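Local coordinates for protein hydroxyindole o-methyltransferase (Homo sapiens, PDB 4A6D) that catalyses the methylation of N-acetylserotonin to melatonin, using S-adenosylmethionine as methyl donor, and works as a homodimer, at residues G127-L132 against Q306-E311; E141-I146 against L254-D259. One frame throughout, in Å; residues are numbered along the deposited sequence.

Interaction 1: residues G127-L132 against Q306-E311; sequences GRNQYL and QTEGQE
An ST turn shapes the loop that leaves helix 294-305 in this class I methyltransferase, and the linker between helices 120-126 and 131-135 lies against its start. The turn is closed by the backbone N of Gly309, which donates to Thr307 OG1 over 3.1 Å in a nearly straight bond (166°). The same hydroxyl also bonds the carbonyl of Met303, so the bend is tied back to the helix it leaves.

One hydrogen bond spans the two segments. Asn129 CG sits between the backbone N and the carbonyl carbon (chi1 77°), a crowded position that puts ND2 within bonding distance of Thr307 O. From there ND2 donates to Thr307 O at 3.1 Å; the acceptor lies close to the plane of the amide, but the donor stands well above the plane of the Thr307 carbonyl, and the bond is bent.

Around Gln306 O the contact is close packing. Asn129 CB touches this oxygen, and Tyr131 brings its ring edge to it, with CE2 3.1 Å from Gln306 O. Asn129 OD1 also lies in the plane of the ring, at its edge. Beyond CG the Gln306 chain is extended, and its amide, turned 62° from the phenol ring, is held through NE2 by Asn302 OD1. Both Gln306 and Asn302 bind the substrate, so the linker meets a substrate-binding residue mainly at its backbone carbonyl, with Tyr131 OH near the end of its side chain. At the oxygen end of that amide, Gln306 OE1 is 3.1 Å from Tyr131 OH.

Interaction 2: residues E141-I146 against L254-D259; sequences ELFTAI and LHDWAD. With SAM (S-adenosylmethionine), chain D.
Phe143 and Asp256 both touch S-adenosylmethionine, and they meet each other beside it. The Phe143 ring turns one face to the ribose, with C2' of the cofactor over its rim, while CD2 comes within 3.5 Å of the adenine atom C8. At the tip of the ring, CZ lies 3.5 Å from Asp256 OD2, which sits at the edge in the ring plane; ring and carboxylate planes are 70° apart. The same oxygen is 3.5 Å from the methyl carbon CE of the cofactor, so the carboxylate, if ionised, would probably stabilise the positive sulfonium. His255, the inferred catalytic acid-base, has its ring edge near CE. Trp257 CZ2 lies beside adenine N7, at the edge of the indole, and 4.0 Å from Phe143 CE2.

In the next shell, Leu142 and Ile146 pack against these side chains. Leu142 CB touches Trp257 CZ3 at 3.9 Å. With CG anti to the backbone N (chi1 -170°), Leu142 sends CD2 over one face of the indole, to 3.5 Å from Asp256 O. Ile146, one turn along the helix, places CD1 against the face of Phe143 opposite the ribose. An alanine in place of Phe143 would remove the ring between Ile146 and the ribose, and would probably loosen the packing around C8 and C2' of the cofactor.

Farther out, Lys261 makes a cation-pi contact with Trp257, and Glu311 OE2 hydrogen-bonds His255 ND1. The short helix 142-146 and the loop after strand 247-251 thus line the cofactor pocket of a Rossmann-like methyltransferase, and the loop, through Asp256, also reaches the substrate site.

In the fold
The centres of interactions 1 and 2 lie 8 Å apart, and loop 306-311 joins them. Its Glu308 N is 3.0 Å from Asp256 O, a probable backbone hydrogen bond, and the Glu311 that holds His255 belongs to the same loop. Packing adds to this where Glu308 OE1 meets Trp257 CE3. The first segments are joined as well: helices 131-135 and 142-146 follow one another in the chain and touch through Tyr131 OH and Ile146 CG1, 3.4 Å apart. Interaction 1 contributes the substrate-binding Gln306, whereas interaction 2 contributes Asp256 and the inferred catalytic His255 next to the methyl donor; the Thr307 side chain stays about 7 Å from the cofactor.

Interaction 1: residues G127-L132 against Q306-E311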
loop_
_atom_site.group_PDB
_atom_site.type_symbol
_atom_site.label_atom_id
_atom_site.label_comp_id
_atom_site.label_asym_id
_atom_site.label_seq_id
_atom_site.Cartn_x
_atom_site.Cartn_y
_atom_site.Cartn_z
ATOM N N GLY A 127 -20.546 2.567 -4.837
ATOM C CA GLY A 127 -20.876 3.293 -3.620
ATOM C C GLY A 127 -21.240 2.376 -2.471
ATOM O O GLY A 127 -21.997 2.776 -1.576
ATOM N N ARG A 128 -20.673 1.154 -2.457
ATOM C CA ARG A 128 -20.959 0.177 -1.398
ATOM C C ARG A 128 -19.738 -0.681 -0.999
ATOM O O ARG A 128 -18.784 -0.784 -1.774
ATOM C CB ARG A 128 -22.186 -0.706 -1.781
ATOM C CG ARG A 128 -21.949 -1.641 -2.972
ATOM C CD ARG A 128 -23.124 -2.556 -3.239
ATOM N NE ARG A 128 -23.844 -2.168 -4.454
ATOM C CZ ARG A 128 -23.935 -2.916 -5.549
ATOM N NH1 ARG A 128 -23.366 -4.115 -5.592
ATOM N NH2 ARG A 128 -24.605 -2.476 -6.605
ATOM N N ASN A 129 -19.795 -1.319 0.196
ATOM C CA ASN A 129 -18.750 -2.214 0.691
ATOM C C ASN A 129 -18.600 -3.520 -0.127
ATOM O O ASN A 129 -19.515 -3.898 -0.863
ATOM C CB ASN A 129 -18.886 -2.472 2.177
ATOM C CG ASN A 129 -19.955 -3.448 2.603
ATOM O OD1 ASN A 129 -19.893 -4.644 2.304
ATOM N ND2 ASN A 129 -20.860 -2.993 3.459
ATOM N N GLN A 130 -17.440 -4.194 0.004
ATOM C CA GLN A 130 -17.097 -5.363 -0.798
ATOM C C GLN A 130 -16.798 -6.667 -0.036
ATOM O O GLN A 130 -15.990 -7.459 -0.517
ATOM C CB GLN A 130 -15.932 -5.026 -1.761
ATOM C CG GLN A 130 -15.986 -3.657 -2.424
ATOM C CD GLN A 130 -17.052 -3.560 -3.475
ATOM O OE1 GLN A 130 -18.186 -3.158 -3.218
ATOM N NE2 GLN A 130 -16.703 -3.895 -4.690
ATOM N N TYR A 131 -17.438 -6.920 1.109
ATOM C CA TYR A 131 -17.191 -8.174 1.835
ATOM C C TYR A 131 -17.581 -9.416 1.018
ATOM O O TYR A 131 -16.873 -10.429 1.068
ATOM C CB TYR A 131 -17.898 -8.188 3.202
ATOM C CG TYR A 131 -17.097 -7.524 4.296
ATOM C CD1 TYR A 131 -16.064 -8.202 4.945
ATOM C CD2 TYR A 131 -17.390 -6.231 4.713
ATOM C CE1 TYR A 131 -15.303 -7.583 5.938
ATOM C CE2 TYR A 131 -16.664 -5.616 5.734
ATOM C CZ TYR A 131 -15.612 -6.291 6.335
ATOM O OH TYR A 131 -14.915 -5.673 7.346
ATOM N N LEU A 132 -18.692 -9.332 0.258
ATOM C CA LEU A 132 -19.130 -10.440 -0.583
ATOM C C LEU A 132 -18.158 -10.662 -1.759
ATOM O O LEU A 132 -17.864 -11.814 -2.099
ATOM C CB LEU A 132 -20.576 -10.242 -1.082
ATOM C CG LEU A 132 -21.213 -11.490 -1.739
ATOM C CD1 LEU A 132 -22.086 -12.250 -0.764
ATOM C CD2 LEU A 132 -21.987 -11.128 -2.996
ATOM N N GLN A 306 -15.401 -0.834 3.459
ATOM C CA GLN A 306 -15.710 -1.845 4.466
ATOM C C GLN A 306 -17.089 -1.795 5.169
ATOM O O GLN A 306 -17.821 -2.773 5.095
ATOM C CB GLN A 306 -14.559 -1.954 5.481
ATOM C CG GLN A 306 -13.399 -2.801 4.961
ATOM C CD GLN A 306 -12.345 -3.009 6.013
ATOM O OE1 GLN A 306 -12.437 -3.884 6.884
ATOM N NE2 GLN A 306 -11.308 -2.219 5.941
ATOM N N THR A 307 -17.421 -0.710 5.870
ATOM C CA THR A 307 -18.677 -0.573 6.583
ATOM C C THR A 307 -19.817 -0.029 5.683
ATOM O O THR A 307 -19.808 -0.223 4.471
ATOM C CB THR A 307 -18.471 0.311 7.804
ATOM O OG1 THR A 307 -18.296 1.652 7.357
ATOM C CG2 THR A 307 -17.318 -0.155 8.703
ATOM N N GLU A 308 -20.803 0.656 6.313
ATOM C CA GLU A 308 -21.963 1.294 5.673
ATOM C C GLU A 308 -21.908 2.804 5.903
ATOM O O GLU A 308 -22.781 3.536 5.428
ATOM C CB GLU A 308 -23.255 0.747 6.276
ATOM C CG GLU A 308 -23.692 -0.600 5.727
ATOM C CD GLU A 308 -24.836 -1.260 6.481
ATOM O OE1 GLU A 308 -25.418 -0.621 7.393
ATOM O OE2 GLU A 308 -25.141 -2.432 6.161
ATOM N N GLY A 309 -20.846 3.256 6.565
ATOM C CA GLY A 309 -20.680 4.657 6.925
ATOM C C GLY A 309 -19.650 5.483 6.191
ATOM O O GLY A 309 -19.346 5.257 5.024
ATOM N N GLN A 310 -19.131 6.474 6.898
ATOM C CA GLN A 310 -18.216 7.503 6.409
ATOM C C GLN A 310 -17.691 8.216 7.627
ATOM O O GLN A 310 -18.254 8.071 8.725
ATOM C CB GLN A 310 -19.025 8.539 5.563
ATOM C CG GLN A 310 -20.255 9.100 6.307
ATOM C CD GLN A 310 -21.159 10.078 5.579
ATOM O OE1 GLN A 310 -22.406 9.935 5.596
ATOM N NE2 GLN A 310 -20.591 11.176 5.089
ATOM N N GLU A 311 -16.647 9.019 7.438
ATOM C CA GLU A 311 -16.185 9.911 8.493
ATOM C C GLU A 311 -17.000 11.206 8.316
ATOM O O GLU A 311 -17.572 11.430 7.244
ATOM C CB GLU A 311 -14.656 10.123 8.463
ATOM C CG GLU A 311 -13.856 8.846 8.747
ATOM C CD GLU A 311 -14.119 8.085 10.035
ATOM O OE1 GLU A 311 -14.473 8.717 11.058
ATOM O OE2 GLU A 311 -13.980 6.842 10.016
#

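Interaction 2: residues E141-I146 against L254-D259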
loop_
_atom_site.group_PDB
_atom_site.type_symbol
_atom_site.label_atom_id
_atom_site.label_comp_id
_atom_site.label_asym_id
_atom_site.label_seq_id
_atom_site.Cartn_x
_atom_site.Cartn_y
_atom_site.Cartn_z
ATOM N N GLU A 141 -25.942 -7.831 7.319
ATOM C CA GLU A 141 -25.816 -7.503 8.739
ATOM C C GLU A 141 -24.285 -7.297 8.848
ATOM O O GLU A 141 -23.526 -8.268 8.700
ATOM C CB GLU A 141 -26.294 -8.676 9.628
ATOM C CG GLU A 141 -27.705 -9.185 9.332
ATOM C CD GLU A 141 -28.887 -8.403 9.890
ATOM O OE1 GLU A 141 -28.673 -7.477 10.710
ATOM O OE2 GLU A 141 -30.037 -8.738 9.521
ATOM N N LEU A 142 -23.833 -6.024 8.961
ATOM C CA LEU A 142 -22.413 -5.627 8.952
ATOM C C LEU A 142 -21.424 -6.445 9.798
ATOM O O LEU A 142 -20.398 -6.904 9.272
ATOM C CB LEU A 142 -22.253 -4.116 9.205
ATOM C CG LEU A 142 -20.855 -3.495 9.007
ATOM C CD1 LEU A 142 -20.285 -3.799 7.597
ATOM C CD2 LEU A 142 -20.881 -2.004 9.329
ATOM N N PHE A 143 -21.736 -6.620 11.095
ATOM C CA PHE A 143 -20.877 -7.328 12.041
ATOM C C PHE A 143 -20.786 -8.878 11.912
ATOM O O PHE A 143 -19.770 -9.441 12.333
ATOM C CB PHE A 143 -21.011 -6.778 13.483
ATOM C CG PHE A 143 -20.255 -5.473 13.648
ATOM C CD1 PHE A 143 -18.893 -5.469 13.941
ATOM C CD2 PHE A 143 -20.887 -4.250 13.437
ATOM C CE1 PHE A 143 -18.193 -4.263 14.083
ATOM C CE2 PHE A 143 -20.180 -3.048 13.562
ATOM C CZ PHE A 143 -18.839 -3.066 13.882
ATOM N N THR A 144 -21.765 -9.553 11.252
ATOM C CA THR A 144 -21.628 -11.005 11.006
ATOM C C THR A 144 -20.561 -11.233 9.914
ATOM O O THR A 144 -19.885 -12.270 9.910
ATOM C CB THR A 144 -22.975 -11.750 10.754
ATOM O OG1 THR A 144 -23.557 -11.362 9.505
ATOM C CG2 THR A 144 -23.970 -11.616 11.903
ATOM N N ALA A 145 -20.392 -10.235 9.013
ATOM C CA ALA A 145 -19.372 -10.236 7.959
ATOM C C ALA A 145 -17.991 -9.909 8.573
ATOM O O ALA A 145 -16.997 -10.548 8.210
ATOM C CB ALA A 145 -19.723 -9.222 6.886
ATOM N N ILE A 146 -17.950 -8.927 9.524
ATOM C CA ILE A 146 -16.753 -8.496 10.272
ATOM C C ILE A 146 -16.275 -9.628 11.238
ATOM O O ILE A 146 -15.068 -9.869 11.325
ATOM C CB ILE A 146 -16.991 -7.117 10.978
ATOM C CG1 ILE A 146 -17.160 -5.985 9.935
ATOM C CG2 ILE A 146 -15.889 -6.790 11.998
ATOM C CD1 ILE A 146 -17.680 -4.662 10.464
ATOM N N LEU A 254 -20.617 5.423 15.340
ATOM C CA LEU A 254 -21.322 6.221 14.327
ATOM C C LEU A 254 -20.718 6.144 12.911
ATOM O O LEU A 254 -21.444 6.079 11.917
ATOM C CB LEU A 254 -21.485 7.694 14.816
ATOM C CG LEU A 254 -22.409 7.928 16.027
ATOM C CD1 LEU A 254 -22.563 9.417 16.328
ATOM C CD2 LEU A 254 -23.802 7.293 15.824
ATOM N N HIS A 255 -19.403 6.093 12.817
ATOM C CA HIS A 255 -18.753 6.013 11.505
ATOM C C HIS A 255 -19.053 4.714 10.717
ATOM O O HIS A 255 -18.842 4.697 9.504
ATOM C CB HIS A 255 -17.244 6.343 11.603
ATOM C CG HIS A 255 -16.396 5.228 12.137
ATOM N ND1 HIS A 255 -15.033 5.180 11.893
ATOM C CD2 HIS A 255 -16.739 4.142 12.869
ATOM C CE1 HIS A 255 -14.605 4.063 12.465
ATOM N NE2 HIS A 255 -15.591 3.425 13.084
ATOM N N ASP A 256 -19.570 3.648 11.393
ATOM C CA ASP A 256 -19.870 2.361 10.732
ATOM C C ASP A 256 -21.170 2.388 9.959
ATOM O O ASP A 256 -21.433 1.477 9.164
ATOM C CB ASP A 256 -19.984 1.219 11.766
ATOM C CG ASP A 256 -18.756 0.896 12.605
ATOM O OD1 ASP A 256 -17.625 0.963 12.060
ATOM O OD2 ASP A 256 -18.936 0.453 13.777
ATOM N N TRP A 257 -22.016 3.387 10.239
ATOM C CA TRP A 257 -23.365 3.446 9.709
ATOM C C TRP A 257 -23.716 4.714 8.981
ATOM O O TRP A 257 -23.139 5.764 9.239
ATOM C CB TRP A 257 -24.372 3.264 10.865
ATOM C CG TRP A 257 -24.047 2.190 11.873
ATOM C CD1 TRP A 257 -23.647 2.373 13.168
ATOM C CD2 TRP A 257 -24.132 0.769 11.673
ATOM N NE1 TRP A 257 -23.505 1.152 13.797
ATOM C CE2 TRP A 257 -23.767 0.150 12.891
ATOM C CE3 TRP A 257 -24.529 -0.044 10.592
ATOM C CZ2 TRP A 257 -23.771 -1.245 13.056
ATOM C CZ3 TRP A 257 -24.559 -1.432 10.758
ATOM C CH2 TRP A 257 -24.181 -2.018 11.976
ATOM N N ALA A 258 -24.738 4.628 8.138
ATOM C CA ALA A 258 -25.321 5.733 7.397
ATOM C C ALA A 258 -26.178 6.611 8.354
ATOM O O ALA A 258 -26.500 6.195 9.479
ATOM C CB ALA A 258 -26.171 5.188 6.260
ATOM N N ASP A 259 -26.518 7.839 7.925
ATOM C CA ASP A 259 -27.299 8.789 8.727
ATOM C C ASP A 259 -28.539 8.270 9.414
ATOM O O ASP A 259 -28.725 8.541 10.604
ATOM C CB ASP A 259 -27.584 10.078 7.947
ATOM C CG ASP A 259 -26.359 10.954 7.754
ATOM O OD1 ASP A 259 -25.229 10.463 7.988
ATOM O OD2 ASP A 259 -26.525 12.124 7.357
HETATM N N SAM D . -15.794 1.255 20.824
HETATM C CA SAM D . -14.711 0.326 20.433
HETATM C C SAM D . -13.367 0.953 20.004
HETATM O O SAM D . -13.387 2.067 19.523
HETATM O OXT SAM D . -12.244 0.366 20.123
HETATM C CB SAM D . -15.289 -0.601 19.394
HETATM C CG SAM D . -15.577 0.081 18.052
HETATM S SD SAM D . -16.155 -1.201 16.881
HETATM C CE SAM D . -15.949 -0.363 15.364
HETATM C "C5'" SAM D . -17.969 -1.038 16.926
HETATM C "C4'" SAM D . -18.425 -1.871 18.133
HETATM O "O4'" SAM D . -19.840 -1.829 18.091
HETATM C "C3'" SAM D . -17.998 -3.386 18.023
HETATM O "O3'" SAM D . -17.369 -3.839 19.233
HETATM C "C2'" SAM D . -19.354 -4.090 17.689
HETATM O "O2'" SAM D . -19.526 -5.440 18.121
HETATM C "C1'" SAM D . -20.348 -3.153 18.398
HETATM N N9 SAM D . -21.723 -3.277 17.872
HETATM C C8 SAM D . -22.099 -3.302 16.531
HETATM N N7 SAM D . -23.391 -3.409 16.434
HETATM C C5 SAM D . -23.940 -3.522 17.707
HETATM C C6 SAM D . -25.231 -3.684 18.243
HETATM N N6 SAM D . -26.292 -3.695 17.401
HETATM N N1 SAM D . -25.400 -3.717 19.613
HETATM C C2 SAM D . -24.353 -3.707 20.450
HETATM N N3 SAM D . -23.111 -3.567 19.964
HETATM C C4 SAM D . -22.863 -3.415 18.648
#